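Local coordinates for BB_2cx5_001 (Thermus thermophilus, PDB 3RI0), which is a computationally designed scaffold, built on an aminoacyl-tRNA editing-domain fold, probably made to present a grafted linear HIV epitope for immunogen design, at residues 103-108 / 145-150; 60-65 / 77-82. The protein carries 6 engineered substitutions. All blocks are in the same frame, centred on the assembly; numbering follows the deposited sequence.

In the fold
The two contacts follow one another along the chain without nesting or crossing. After helix 4-15 and the first strands, strand 59-65 runs into a short connection and helix 72-79; contact 2 (60-65 / 77-82) folds the end of that helix back onto the strand. The chain then passes helix 88-95 and enters the loop holding 103-108. Contact 1 (103-108 / 145-150) closes much later, after strands 113-116, 125-128 and 134-138, where the end of helix 140-147 meets that loop. The contacts touch through strand 59-65, whose L63 packs against both P104 and T147. A second, separate touch sets L78 of helix 72-79 against Q150.

Contact 1 (103-108 / 145-150); sequences PPVGHN and ALTGAQ
V105 reaches from the loop between helix 88-95 and strand 113-116 to the last turn of helix 140-147, where its CG1 packs on L146 and T147. Followed outward, the T147 side chain divides at CB into a polar and an apolar branch. The methyl CG2 lies anti to the carbonyl carbon, beside the backbone N, and turns to the loop. T147 CG2 comes within 3.4 Å of P104 O. P104 CB is 4.0 Å from T147 CG2, with V105 CG1 a little farther away. The hydroxyl OG1 (chi1 63°) sits between the backbone N and the carbonyl carbon. There T147 OG1 accepts a bent bond from A149 N at 3.2 Å, forming an ST turn, and it also hydrogen-bonds L143 O one helical turn back. G148, with positive phi, takes the chain out of the helix inside this turn.

The V105 and L146 side chains meet at about a right angle. V105 CG1 is 4.0 Å from L146 CB and 4.1 Å from L146 CD2, so it touches both the root and one tip of the leucine. L13 of helix 4-15 packs against both residues.

The loop is pinned from within by H107, whose NE2 donates to P103 O at 2.6 Å. The acceptor lies at the imidazole edge, near the ring plane, while the donor is tilted 31° from the carbonyl plane.

The interface is thus mainly apolar, with one methyl also set against a backbone carbonyl oxygen and no polar bond between the segments; the hydrogen bonds shape loop and helix end separately.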
loop_
_atom_site.group_PDB
_atom_site.type_symbol
_atom_site.label_atom_id
_atom_site.label_comp_id
_atom_site.label_asym_id
_atom_site.label_seq_id
_atom_site.Cartn_x
_atom_site.Cartn_y
_atom_site.Cartn_z
ATOM N N PRO A 103 0.027 2.063 4.891
ATOM C CA PRO A 103 -0.135 2.995 3.770
ATOM C C PRO A 103 1.119 2.902 2.892
ATOM O O PRO A 103 2.133 2.370 3.325
ATOM C CB PRO A 103 -0.244 4.336 4.470
ATOM C CG PRO A 103 0.736 4.171 5.611
ATOM C CD PRO A 103 0.387 2.784 6.129
ATOM N N PRO A 104 1.063 3.413 1.649
ATOM C CA PRO A 104 2.240 3.348 0.770
ATOM C C PRO A 104 3.249 4.487 0.965
ATOM O O PRO A 104 4.196 4.618 0.187
ATOM C CB PRO A 104 1.619 3.356 -0.621
ATOM C CG PRO A 104 0.443 4.298 -0.432
ATOM C CD PRO A 104 -0.134 3.858 0.906
ATOM N N VAL A 105 3.043 5.310 1.990
ATOM C CA VAL A 105 3.939 6.431 2.280
ATOM C C VAL A 105 3.904 6.728 3.774
ATOM O O VAL A 105 3.095 6.147 4.500
ATOM C CB VAL A 105 3.516 7.727 1.533
ATOM C CG1 VAL A 105 3.749 7.565 0.026
ATOM C CG2 VAL A 105 2.058 8.053 1.839
ATOM N N GLY A 106 4.769 7.637 4.225
ATOM C CA GLY A 106 4.817 7.986 5.637
ATOM C C GLY A 106 5.531 6.957 6.502
ATOM O O GLY A 106 5.235 6.827 7.685
ATOM N N HIS A 107 6.472 6.218 5.932
ATOM C CA HIS A 107 7.177 5.194 6.695
ATOM C C HIS A 107 8.384 5.719 7.455
ATOM O O HIS A 107 9.028 6.672 7.023
ATOM C CB HIS A 107 7.612 4.068 5.754
ATOM C CG HIS A 107 6.477 3.410 5.029
ATOM N ND1 HIS A 107 6.671 2.518 4.000
ATOM C CD2 HIS A 107 5.136 3.502 5.202
ATOM C CE1 HIS A 107 5.496 2.086 3.568
ATOM N NE2 HIS A 107 4.551 2.668 4.279
ATOM N N ASN A 108 8.687 5.100 8.592
ATOM C CA ASN A 108 9.837 5.512 9.401
ATOM C C ASN A 108 11.096 5.148 8.623
ATOM O O ASN A 108 12.099 5.859 8.678
ATOM C CB ASN A 108 9.843 4.788 10.755
ATOM C CG ASN A 108 8.637 5.145 11.631
ATOM O OD1 ASN A 108 8.310 6.314 11.805
ATOM N ND2 ASN A 108 7.986 4.135 12.190
ATOM N N ALA A 145 4.734 8.388 -8.385
ATOM C CA ALA A 145 5.541 9.560 -8.060
ATOM C C ALA A 145 5.778 9.641 -6.557
ATOM O O ALA A 145 6.819 10.102 -6.110
ATOM C CB ALA A 145 4.852 10.833 -8.547
ATOM N N LEU A 146 4.796 9.186 -5.789
ATOM C CA LEU A 146 4.858 9.197 -4.330
ATOM C C LEU A 146 5.806 8.152 -3.783
ATOM O O LEU A 146 6.628 8.421 -2.907
ATOM C CB LEU A 146 3.476 8.907 -3.743
ATOM C CG LEU A 146 2.513 10.035 -3.423
ATOM C CD1 LEU A 146 1.158 9.436 -3.072
ATOM C CD2 LEU A 146 3.064 10.859 -2.263
ATOM N N THR A 147 5.662 6.941 -4.298
ATOM C CA THR A 147 6.450 5.809 -3.845
ATOM C C THR A 147 7.768 5.613 -4.586
ATOM O O THR A 147 8.687 4.979 -4.067
ATOM C CB THR A 147 5.624 4.526 -3.986
ATOM O OG1 THR A 147 5.335 4.305 -5.372
ATOM C CG2 THR A 147 4.310 4.652 -3.223
ATOM N N GLY A 148 7.865 6.153 -5.798
ATOM C CA GLY A 148 9.073 5.970 -6.585
ATOM C C GLY A 148 9.179 4.485 -6.893
ATOM O O GLY A 148 10.268 3.931 -7.068
ATOM N N ALA A 149 8.021 3.834 -6.952
ATOM C CA ALA A 149 7.968 2.408 -7.211
ATOM C C ALA A 149 8.300 2.041 -8.653
ATOM O O ALA A 149 8.091 2.820 -9.587
ATOM C CB ALA A 149 6.591 1.869 -6.853
ATOM N N GLN A 150 8.814 0.836 -8.818
ATOM C CA GLN A 150 9.148 0.323 -10.124
ATOM C C GLN A 150 7.953 -0.535 -10.529
ATOM O O GLN A 150 7.476 -1.348 -9.746
ATOM C CB GLN A 150 10.408 -0.526 -10.028
ATOM C CG GLN A 150 10.668 -1.452 -11.197
ATOM C CD GLN A 150 11.977 -2.194 -11.025
ATOM O OE1 GLN A 150 13.048 -1.581 -11.021
ATOM N NE2 GLN A 150 11.903 -3.513 -10.865
#

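Contact 2 (60-65 / 77-82); sequences YLFLVS and RLVGTD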
loop_
_atom_site.group_PDB
_atom_site.type_symbol
_atom_site.label_atom_id
_atom_site.label_comp_id
_atom_site.label_asym_id
_atom_site.label_seq_id
_atom_site.Cartn_x
_atom_site.Cartn_y
_atom_site.Cartn_z
ATOM N N TYR A 60 11.572 -4.677 1.717
ATOM C CA TYR A 60 11.009 -4.113 0.486
ATOM C C TYR A 60 9.495 -3.932 0.572
ATOM O O TYR A 60 8.821 -4.580 1.385
ATOM C CB TYR A 60 11.332 -4.992 -0.722
ATOM C CG TYR A 60 12.742 -5.508 -0.744
ATOM C CD1 TYR A 60 13.116 -6.593 0.050
ATOM C CD2 TYR A 60 13.716 -4.913 -1.549
ATOM C CE1 TYR A 60 14.415 -7.075 0.047
ATOM C CE2 TYR A 60 15.027 -5.389 -1.557
ATOM C CZ TYR A 60 15.364 -6.473 -0.755
ATOM O OH TYR A 60 16.652 -6.954 -0.760
ATOM N N LEU A 61 8.965 -3.076 -0.302
ATOM C CA LEU A 61 7.541 -2.782 -0.318
ATOM C C LEU A 61 6.885 -3.237 -1.623
ATOM O O LEU A 61 7.391 -2.965 -2.715
ATOM C CB LEU A 61 7.329 -1.274 -0.141
ATOM C CG LEU A 61 6.071 -0.722 0.542
ATOM C CD1 LEU A 61 5.545 0.414 -0.297
ATOM C CD2 LEU A 61 5.001 -1.784 0.734
ATOM N N PHE A 62 5.752 -3.922 -1.509
ATOM C CA PHE A 62 5.033 -4.380 -2.691
ATOM C C PHE A 62 3.589 -3.896 -2.681
ATOM O O PHE A 62 2.828 -4.186 -1.768
ATOM C CB PHE A 62 5.081 -5.902 -2.790
ATOM C CG PHE A 62 6.470 -6.446 -2.981
ATOM C CD1 PHE A 62 7.265 -6.754 -1.881
ATOM C CD2 PHE A 62 6.987 -6.643 -4.259
ATOM C CE1 PHE A 62 8.568 -7.253 -2.045
ATOM C CE2 PHE A 62 8.292 -7.140 -4.443
ATOM C CZ PHE A 62 9.077 -7.448 -3.329
ATOM N N LEU A 63 3.227 -3.146 -3.714
ATOM C CA LEU A 63 1.882 -2.596 -3.844
ATOM C C LEU A 63 1.118 -3.522 -4.798
ATOM O O LEU A 63 1.403 -3.569 -6.001
ATOM C CB LEU A 63 1.981 -1.178 -4.397
ATOM C CG LEU A 63 3.018 -0.370 -3.612
ATOM C CD1 LEU A 63 3.269 0.960 -4.290
ATOM C CD2 LEU A 63 2.536 -0.167 -2.183
ATOM N N VAL A 64 0.150 -4.253 -4.250
ATOM C CA VAL A 64 -0.609 -5.230 -5.021
ATOM C C VAL A 64 -2.073 -4.889 -5.198
ATOM O O VAL A 64 -2.722 -4.369 -4.289
ATOM C CB VAL A 64 -0.527 -6.625 -4.341
ATOM C CG1 VAL A 64 -1.387 -7.635 -5.093
ATOM C CG2 VAL A 64 0.919 -7.083 -4.284
ATOM N N SER A 65 -2.600 -5.189 -6.377
ATOM C CA SER A 65 -4.005 -4.949 -6.650
ATOM C C SER A 65 -4.813 -5.741 -5.625
ATOM O O SER A 65 -4.403 -6.816 -5.196
ATOM C CB SER A 65 -4.361 -5.416 -8.059
ATOM O OG SER A 65 -5.760 -5.340 -8.275
ATOM N N ARG A 77 12.856 -13.168 -7.365
ATOM C CA ARG A 77 13.805 -13.149 -8.476
ATOM C C ARG A 77 14.015 -11.710 -8.915
ATOM O O ARG A 77 14.992 -11.366 -9.584
ATOM C CB ARG A 77 13.279 -13.973 -9.653
ATOM C CG ARG A 77 13.150 -15.465 -9.365
ATOM C CD ARG A 77 12.830 -16.244 -10.634
ATOM N NE ARG A 77 11.470 -16.015 -11.120
ATOM C CZ ARG A 77 10.388 -16.580 -10.595
ATOM N NH1 ARG A 77 10.502 -17.410 -9.563
ATOM N NH2 ARG A 77 9.192 -16.315 -11.098
ATOM N N LEU A 78 13.071 -10.879 -8.506
ATOM C CA LEU A 78 13.053 -9.465 -8.821
ATOM C C LEU A 78 13.919 -8.723 -7.801
ATOM O O LEU A 78 14.665 -7.805 -8.128
ATOM C CB LEU A 78 11.601 -9.003 -8.735
ATOM C CG LEU A 78 11.047 -7.856 -9.558
ATOM C CD1 LEU A 78 9.533 -7.829 -9.399
ATOM C CD2 LEU A 78 11.659 -6.572 -9.106
ATOM N N VAL A 79 13.805 -9.149 -6.553
ATOM C CA VAL A 79 14.541 -8.563 -5.448
ATOM C C VAL A 79 15.968 -9.143 -5.425
ATOM O O VAL A 79 16.935 -8.449 -5.087
ATOM C CB VAL A 79 13.767 -8.843 -4.121
ATOM C CG1 VAL A 79 14.558 -9.743 -3.202
ATOM C CG2 VAL A 79 13.413 -7.543 -3.459
ATOM N N GLY A 80 16.088 -10.413 -5.802
ATOM C CA GLY A 80 17.391 -11.059 -5.838
ATOM C C GLY A 80 17.799 -11.772 -4.559
ATOM O O GLY A 80 18.978 -12.071 -4.376
ATOM N N THR A 81 16.841 -12.025 -3.670
ATOM C CA THR A 81 17.128 -12.711 -2.414
ATOM C C THR A 81 15.840 -13.326 -1.901
ATOM O O THR A 81 14.758 -12.926 -2.320
ATOM C CB THR A 81 17.672 -11.735 -1.348
ATOM O OG1 THR A 81 18.362 -12.475 -0.334
ATOM C CG2 THR A 81 16.529 -10.949 -0.705
ATOM N N ASP A 82 15.947 -14.297 -1.001
ATOM C CA ASP A 82 14.750 -14.919 -0.473
ATOM C C ASP A 82 14.028 -13.888 0.370
ATOM O O ASP A 82 14.655 -13.044 1.004
ATOM C CB ASP A 82 15.077 -16.148 0.374
ATOM C CG ASP A 82 14.122 -17.297 0.110
ATOM O OD1 ASP A 82 12.944 -17.032 -0.214
ATOM O OD2 ASP A 82 14.542 -18.470 0.234
#
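Y60 and V79 point at each other from opposite directions, the tyrosine from strand 59-65 and the valine from the last turn of helix 72-79. The valine methyl CG2 stands over one face of the Y60 ring in a CH-pi contact, though its modelled closeness is doubtful. V79 CG1 reaches Y60 CZ at 4.2 Å. Y60 has CG anti to its carbonyl carbon (chi1 -43°), which places the ring beside V79.

F62, two residues along on the same side of the strand, adds a looser contact: its CZ lies 4.3 Å from V79 CG2, and that methyl therefore meets both aromatic side chains. Beyond the helix, T81 brings its CG2 to 4.0 Å from Y60 OH, while its own hydroxyl makes a weak hydrogen bond to S56 OG. The phenol oxygen is buried here with no polar partner in the model.

G80, with positive phi, turns the chain away from the helix between V79 and T81. L83 packs on both Y60 and F62, and the F62 ring also meets Y114. V79 and T81 thus seat the end of helix 72-79 on strand 59-65, which is flanked in the sheet by antiparallel strand 47-54 and parallel strand 113-116.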